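Long-range contacts in hydrogenase maturation factor (Thermoanaerobacter tengcongensis, PDB 3VTH), which probably transfers the carbamoyl group of carbamoyl phosphate to the C-terminal cysteine of HypE, using ATP, during maturation of [NiFe]-hydrogenases: residues K210-G215 with E319-P324; V230-D235 with P324-S329. One frame throughout, in Å; residues are numbered along the deposited sequence.

Contact 1: K210-G215 with E319-P324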
loop_
_atom_site.group_PDB
_atom_site.type_symbol
_atom_site.label_atom_id
_atom_site.label_comp_id
_atom_site.label_asym_id
_atom_site.label_seq_id
_atom_site.Cartn_x
_atom_site.Cartn_y
_atom_site.Cartn_z
ATOM N N LYS A 210 -15.418 23.810 14.618
ATOM C CA LYS A 210 -16.480 23.893 15.624
ATOM C C LYS A 210 -17.257 22.581 15.739
ATOM O O LYS A 210 -17.483 22.089 16.847
ATOM C CB LYS A 210 -17.409 25.088 15.365
ATOM C CG LYS A 210 -16.676 26.427 15.486
ATOM C CD LYS A 210 -17.536 27.559 16.026
ATOM C CE LYS A 210 -16.693 28.837 16.144
ATOM N NZ LYS A 210 -17.427 29.957 16.814
ATOM N N ALA A 211 -17.642 22.000 14.602
ATOM C CA ALA A 211 -18.314 20.695 14.618
ATOM C C ALA A 211 -17.472 19.622 15.339
ATOM O O ALA A 211 -17.983 18.904 16.213
ATOM C CB ALA A 211 -18.667 20.257 13.212
ATOM N N LEU A 212 -16.187 19.545 14.999
ATOM C CA LEU A 212 -15.262 18.627 15.661
ATOM C C LEU A 212 -15.146 18.867 17.174
ATOM O O LEU A 212 -15.107 17.923 17.945
ATOM C CB LEU A 212 -13.877 18.678 15.014
ATOM C CG LEU A 212 -13.712 18.165 13.581
ATOM C CD1 LEU A 212 -12.324 18.572 13.070
ATOM C CD2 LEU A 212 -13.912 16.624 13.484
ATOM N N LYS A 213 -15.086 20.128 17.589
ATOM C CA LYS A 213 -15.015 20.456 19.015
ATOM C C LYS A 213 -16.299 20.087 19.746
ATOM O O LYS A 213 -16.276 19.767 20.942
ATOM C CB LYS A 213 -14.727 21.941 19.209
ATOM C CG LYS A 213 -13.313 22.330 18.841
ATOM C CD LYS A 213 -13.088 23.810 19.104
ATOM C CE LYS A 213 -12.071 24.354 18.113
ATOM N NZ LYS A 213 -11.721 25.758 18.456
ATOM N N GLU A 214 -17.417 20.137 19.030
ATOM C CA GLU A 214 -18.707 19.762 19.609
ATOM C C GLU A 214 -18.885 18.241 19.673
ATOM O O GLU A 214 -19.892 17.752 20.182
ATOM C CB GLU A 214 -19.851 20.410 18.827
ATOM C CG GLU A 214 -20.023 21.903 19.111
ATOM C CD GLU A 214 -20.931 22.602 18.103
ATOM O OE1 GLU A 214 -21.252 23.797 18.308
ATOM O OE2 GLU A 214 -21.317 21.964 17.095
ATOM N N GLY A 215 -17.904 17.507 19.143
ATOM C CA GLY A 215 -17.906 16.046 19.205
ATOM C C GLY A 215 -18.644 15.402 18.046
ATOM O O GLY A 215 -19.106 14.267 18.156
ATOM N N GLU A 319 -4.551 24.760 12.785
ATOM C CA GLU A 319 -4.496 26.024 13.532
ATOM C C GLU A 319 -5.799 26.324 14.312
ATOM O O GLU A 319 -5.800 27.165 15.222
ATOM C CB GLU A 319 -4.035 27.222 12.665
ATOM C CG GLU A 319 -4.145 27.024 11.159
ATOM C CD GLU A 319 -3.382 28.059 10.323
ATOM O OE1 GLU A 319 -2.640 27.647 9.395
ATOM O OE2 GLU A 319 -3.534 29.269 10.571
ATOM N N GLU A 320 -6.890 25.625 13.982
ATOM C CA GLU A 320 -8.185 25.876 14.645
ATOM C C GLU A 320 -8.506 24.916 15.788
ATOM O O GLU A 320 -9.256 25.277 16.696
ATOM C CB GLU A 320 -9.351 25.903 13.642
ATOM C CG GLU A 320 -9.255 26.957 12.533
ATOM C CD GLU A 320 -9.079 28.384 13.049
ATOM O OE1 GLU A 320 -9.740 28.767 14.041
ATOM O OE2 GLU A 320 -8.285 29.136 12.440
ATOM N N ILE A 321 -7.932 23.708 15.753
ATOM C CA ILE A 321 -8.176 22.701 16.788
ATOM C C ILE A 321 -6.914 22.428 17.637
ATOM O O ILE A 321 -5.797 22.673 17.179
ATOM C CB ILE A 321 -8.714 21.378 16.166
ATOM C CG1 ILE A 321 -7.701 20.780 15.176
ATOM C CG2 ILE A 321 -10.054 21.611 15.464
ATOM C CD1 ILE A 321 -8.087 19.411 14.621
ATOM N N ASP A 322 -7.087 21.932 18.865
ATOM C CA ASP A 322 -5.936 21.508 19.686
ATOM C C ASP A 322 -5.983 20.017 20.076
ATOM O O ASP A 322 -5.723 19.649 21.233
ATOM C CB ASP A 322 -5.783 22.386 20.939
ATOM C CG ASP A 322 -7.006 22.343 21.847
ATOM O OD1 ASP A 322 -7.901 21.493 21.623
ATOM O OD2 ASP A 322 -7.078 23.154 22.795
ATOM N N PHE A 323 -6.336 19.171 19.118
ATOM C CA PHE A 323 -6.454 17.735 19.363
ATOM C C PHE A 323 -6.212 16.996 18.065
ATOM O O PHE A 323 -6.535 17.522 16.997
ATOM C CB PHE A 323 -7.828 17.353 19.987
ATOM C CG PHE A 323 -9.027 17.980 19.298
ATOM C CD1 PHE A 323 -9.488 17.497 18.062
ATOM C CD2 PHE A 323 -9.690 19.057 19.885
ATOM C CE1 PHE A 323 -10.596 18.084 17.423
ATOM C CE2 PHE A 323 -10.799 19.645 19.270
ATOM C CZ PHE A 323 -11.254 19.162 18.032
ATOM N N PRO A 324 -5.628 15.783 18.144
ATOM C CA PRO A 324 -5.496 14.974 16.939
ATOM C C PRO A 324 -6.860 14.448 16.510
ATOM O O PRO A 324 -7.801 14.422 17.318
ATOM C CB PRO A 324 -4.597 13.809 17.376
ATOM C CG PRO A 324 -4.278 14.021 18.839
ATOM C CD PRO A 324 -5.174 15.078 19.361
#
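Lys213 and Ile321, their CA atoms 7.5 Å apart, mark where the end of helix 204-213 meets the link between helix 312-320 and strand 325-329 in the Telomere recombination (YrdC-like) region. The helix closes in a Schellman motif at Gly215, where phi turns positive (88°) and the helix ends. From the last helical turn, Leu212 and Lys213 reach across to the link. The Phe323 ring points its far end at both: CZ lies 4.0 Å from Leu212 CB, and CE2 is met at the ring edge, near its plane, by Lys213 CG at 3.7 Å. Ile321 of the same segment rests CB over one face of the ring, offset toward the rim. An alanine at Phe323 would probably leave Leu212 CB and the aliphatic root of Lys213 without this aromatic neighbour and open a gap beside the helix end. On the side of Leu212, CD1 just reaches Ile321 CG2 at 4.5 Å. The Lys213 chain bends at chi3 (-149°) and runs on past Ile321, its NZ donating to the carbonyl O of Glu320 at 3.1 Å, nearly in line with that C=O bond.

Contact 2: V230-D235 with P324-S329. With MG (magnesium ion), chain G; APC (diphosphomethylphosphonic acid adenosyl ester), chain F.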
loop_
_atom_site.group_PDB
_atom_site.type_symbol
_atom_site.label_atom_id
_atom_site.label_comp_id
_atom_site.label_asym_id
_atom_site.label_seq_id
_atom_site.Cartn_x
_atom_site.Cartn_y
_atom_site.Cartn_z
ATOM N N VAL A 230 -13.270 12.680 13.610
ATOM C CA VAL A 230 -13.732 13.105 14.921
ATOM C C VAL A 230 -12.513 13.429 15.771
ATOM O O VAL A 230 -11.407 12.982 15.473
ATOM C CB VAL A 230 -14.607 12.026 15.671
ATOM C CG1 VAL A 230 -15.908 11.764 14.939
ATOM C CG2 VAL A 230 -13.834 10.708 15.942
ATOM N N ASN A 231 -12.728 14.181 16.848
ATOM C CA ASN A 231 -11.718 14.360 17.884
ATOM C C ASN A 231 -11.229 13.006 18.416
ATOM O O ASN A 231 -11.992 12.274 19.058
ATOM C CB ASN A 231 -12.322 15.196 19.028
ATOM C CG ASN A 231 -11.328 15.527 20.125
ATOM O OD1 ASN A 231 -10.212 15.011 20.165
ATOM N ND2 ASN A 231 -11.734 16.403 21.026
ATOM N N ALA A 232 -9.956 12.695 18.190
ATOM C CA ALA A 232 -9.374 11.418 18.655
ATOM C C ALA A 232 -9.154 11.352 20.174
ATOM O O ALA A 232 -8.744 10.311 20.700
ATOM C CB ALA A 232 -8.070 11.111 17.908
ATOM N N LEU A 233 -9.403 12.462 20.872
ATOM C CA LEU A 233 -9.369 12.460 22.339
ATOM C C LEU A 233 -10.775 12.322 22.938
ATOM O O LEU A 233 -10.933 12.199 24.168
ATOM C CB LEU A 233 -8.695 13.736 22.894
ATOM C CG LEU A 233 -7.238 14.080 22.527
ATOM C CD1 LEU A 233 -6.763 15.300 23.331
ATOM C CD2 LEU A 233 -6.315 12.920 22.777
ATOM N N ASP A 234 -11.791 12.326 22.072
ATOM C CA ASP A 234 -13.191 12.308 22.517
ATOM C C ASP A 234 -13.798 10.893 22.473
ATOM O O ASP A 234 -14.197 10.410 21.403
ATOM C CB ASP A 234 -14.015 13.321 21.689
ATOM C CG ASP A 234 -15.425 13.542 22.234
ATOM O OD1 ASP A 234 -16.008 12.617 22.823
ATOM O OD2 ASP A 234 -15.972 14.652 22.039
ATOM N N ASP A 235 -13.870 10.262 23.651
ATOM C CA ASP A 235 -14.404 8.902 23.837
ATOM C C ASP A 235 -15.761 8.656 23.163
ATOM O O ASP A 235 -15.921 7.675 22.435
ATOM C CB ASP A 235 -14.548 8.564 25.332
ATOM C CG ASP A 235 -13.274 7.995 25.960
ATOM O OD1 ASP A 235 -13.382 7.342 27.021
ATOM O OD2 ASP A 235 -12.170 8.207 25.443
ATOM N N PRO A 324 -5.628 15.783 18.144
ATOM C CA PRO A 324 -5.496 14.974 16.939
ATOM C C PRO A 324 -6.860 14.448 16.510
ATOM O O PRO A 324 -7.801 14.422 17.318
ATOM C CB PRO A 324 -4.597 13.809 17.376
ATOM C CG PRO A 324 -4.278 14.021 18.839
ATOM C CD PRO A 324 -5.174 15.078 19.361
ATOM N N ILE A 325 -6.975 14.028 15.256
ATOM C CA ILE A 325 -8.265 13.557 14.759
ATOM C C ILE A 325 -8.182 12.205 14.061
ATOM O O ILE A 325 -7.243 11.943 13.326
ATOM C CB ILE A 325 -8.904 14.577 13.787
ATOM C CG1 ILE A 325 -7.926 14.892 12.636
ATOM C CG2 ILE A 325 -9.339 15.854 14.550
ATOM C CD1 ILE A 325 -8.481 15.809 11.534
ATOM N N VAL A 326 -9.201 11.374 14.270
ATOM C CA VAL A 326 -9.423 10.174 13.470
ATOM C C VAL A 326 -9.595 10.593 12.015
ATOM O O VAL A 326 -10.188 11.633 11.733
ATOM C CB VAL A 326 -10.692 9.435 13.936
ATOM C CG1 VAL A 326 -11.104 8.326 12.952
ATOM C CG2 VAL A 326 -10.472 8.865 15.330
ATOM N N MET A 327 -9.026 9.805 11.107
ATOM C CA MET A 327 -9.306 9.914 9.691
ATOM C C MET A 327 -9.566 8.494 9.219
ATOM O O MET A 327 -8.638 7.675 9.165
ATOM C CB MET A 327 -8.108 10.505 8.933
ATOM C CG MET A 327 -7.900 11.980 9.179
ATOM S SD MET A 327 -9.214 12.943 8.406
ATOM C CE MET A 327 -8.448 13.352 6.832
ATOM N N THR A 328 -10.819 8.204 8.899
ATOM C CA THR A 328 -11.196 6.891 8.400
ATOM C C THR A 328 -11.893 7.142 7.083
ATOM O O THR A 328 -12.442 8.218 6.873
ATOM C CB THR A 328 -12.079 6.095 9.418
ATOM O OG1 THR A 328 -12.252 4.742 8.959
ATOM C CG2 THR A 328 -13.442 6.745 9.614
ATOM N N SER A 329 -11.858 6.174 6.178
ATOM C CA SER A 329 -12.360 6.440 4.843
ATOM C C SER A 329 -13.878 6.642 4.885
ATOM O O SER A 329 -14.588 6.013 5.676
ATOM C CB SER A 329 -11.932 5.337 3.861
ATOM O OG SER A 329 -12.566 4.114 4.171
HETATM MG MG MG G . -11.619 2.282 4.659
HETATM P PG APC F . -13.669 0.052 5.863
HETATM O O1G APC F . -13.436 1.466 5.398
HETATM O O2G APC F . -14.159 -0.011 7.289
HETATM O O3G APC F . -14.491 -0.787 4.927
HETATM P PB APC F . -10.799 -0.122 6.070
HETATM O O1B APC F . -10.491 0.603 4.797
HETATM O O2B APC F . -9.885 -1.290 6.381
HETATM O O3B APC F . -12.269 -0.753 5.902
HETATM P PA APC F . -10.013 2.637 7.354
HETATM O O1A APC F . -10.117 3.301 8.707
HETATM O O2A APC F . -10.483 3.455 6.206
HETATM C C3A APC F . -10.887 1.029 7.482
HETATM O "O5'" APC F . -8.481 2.277 7.007
HETATM C "C5'" APC F . -7.402 2.412 7.928
HETATM C "C4'" APC F . -6.512 1.178 7.808
HETATM O "O4'" APC F . -5.376 1.404 8.651
HETATM C "C3'" APC F . -7.235 -0.067 8.329
HETATM O "O3'" APC F . -6.978 -1.218 7.506
HETATM C "C2'" APC F . -6.604 -0.298 9.687
HETATM O "O2'" APC F . -6.706 -1.668 10.121
HETATM C "C1'" APC F . -5.197 0.263 9.489
HETATM N N9 APC F . -4.713 0.636 10.813
HETATM C C8 APC F . -5.066 1.722 11.553
HETATM N N7 APC F . -4.435 1.687 12.753
HETATM C C5 APC F . -3.679 0.569 12.779
HETATM C C6 APC F . -2.767 -0.090 13.740
HETATM N N6 APC F . -2.515 0.458 14.946
HETATM N N1 APC F . -2.190 -1.254 13.368
HETATM C C2 APC F . -2.408 -1.818 12.162
HETATM N N3 APC F . -3.225 -1.294 11.234
HETATM C C4 APC F . -3.868 -0.121 11.495
HETATM O O HOH W 1 -12.269 1.771 2.598
#
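Val230 O is gripped by two neighbours on strand 325-329: Val326 N donates to it at 3.0 Å, and Ile325 CA approaches it at 3.3 Å in a CA-H...O contact. Ala232 N in turn donates to Pro324 O at 2.9 Å, tilted 26° from the carbonyl plane. A single bridge between Asn231 and Ile325 thus joins the chain leaving strand 226-229 to the start of strand 325-329. Next comes a type I turn from Asn231 to Asp234, within which Asn231 OD1 accepts from Leu233 N, an Asx turn with the donor above the amide carbonyl plane. Asp234 then caps the N-terminus of helix 235-245.

The side chains of Val230 and Val326 run alongside each other in the same direction, their CG2 atoms 3.9 Å apart. Ala232 CB packs on the Pro324 carbonyl, and Leu233 crosses the proline at about a right angle, where Leu233 CG lies 3.9 Å from Pro324 CD.

At the other end of the strand, Ser329 OG binds the magnesium ion at 2.1 Å, together with oxygens O1G, O1B and O2A of the ATP analogue and a water. Ser329 N also holds O2A, in a fairly straight bond (160°). Thr328 OG1, anti to its backbone N (chi1 -172°), reaches the neighbouring oxygen O1A at 2.6 Å; Lys245 bonds to Thr328 OG1 and the analogue alike. The strand therefore divides its chemistry: backbone bonds and apolar contacts hold its start, while at its end Thr328 OG1 and Ser329 N bind the alpha-phosphonate oxygens and Ser329 OG binds magnesium, which would partly offset the negative charge.

In the fold
Both contacts belong to the Telomere recombination region and share Pro324, where the link after helix 312-320 becomes strand 325-329; their centres lie 10 Å apart. Each is largely buried, yet contact 1 has the exposed Lys213 at its border, and contact 2 the exposed Leu233. Leu212 CD2 reaches Val230 CA (3.8 Å), and Phe323 CG lies 3.3 Å from Asn231 OD1, so the two form continuous packing. Contact 1 sets a helix end against a connecting segment, with side chains doing nearly all the work; contact 2 joins the segment just after strand 226-229 to its neighbouring strand 325-329, by backbone bonds and apolar packing. Contact 2 alone continues along its strand to the nucleotide and magnesium.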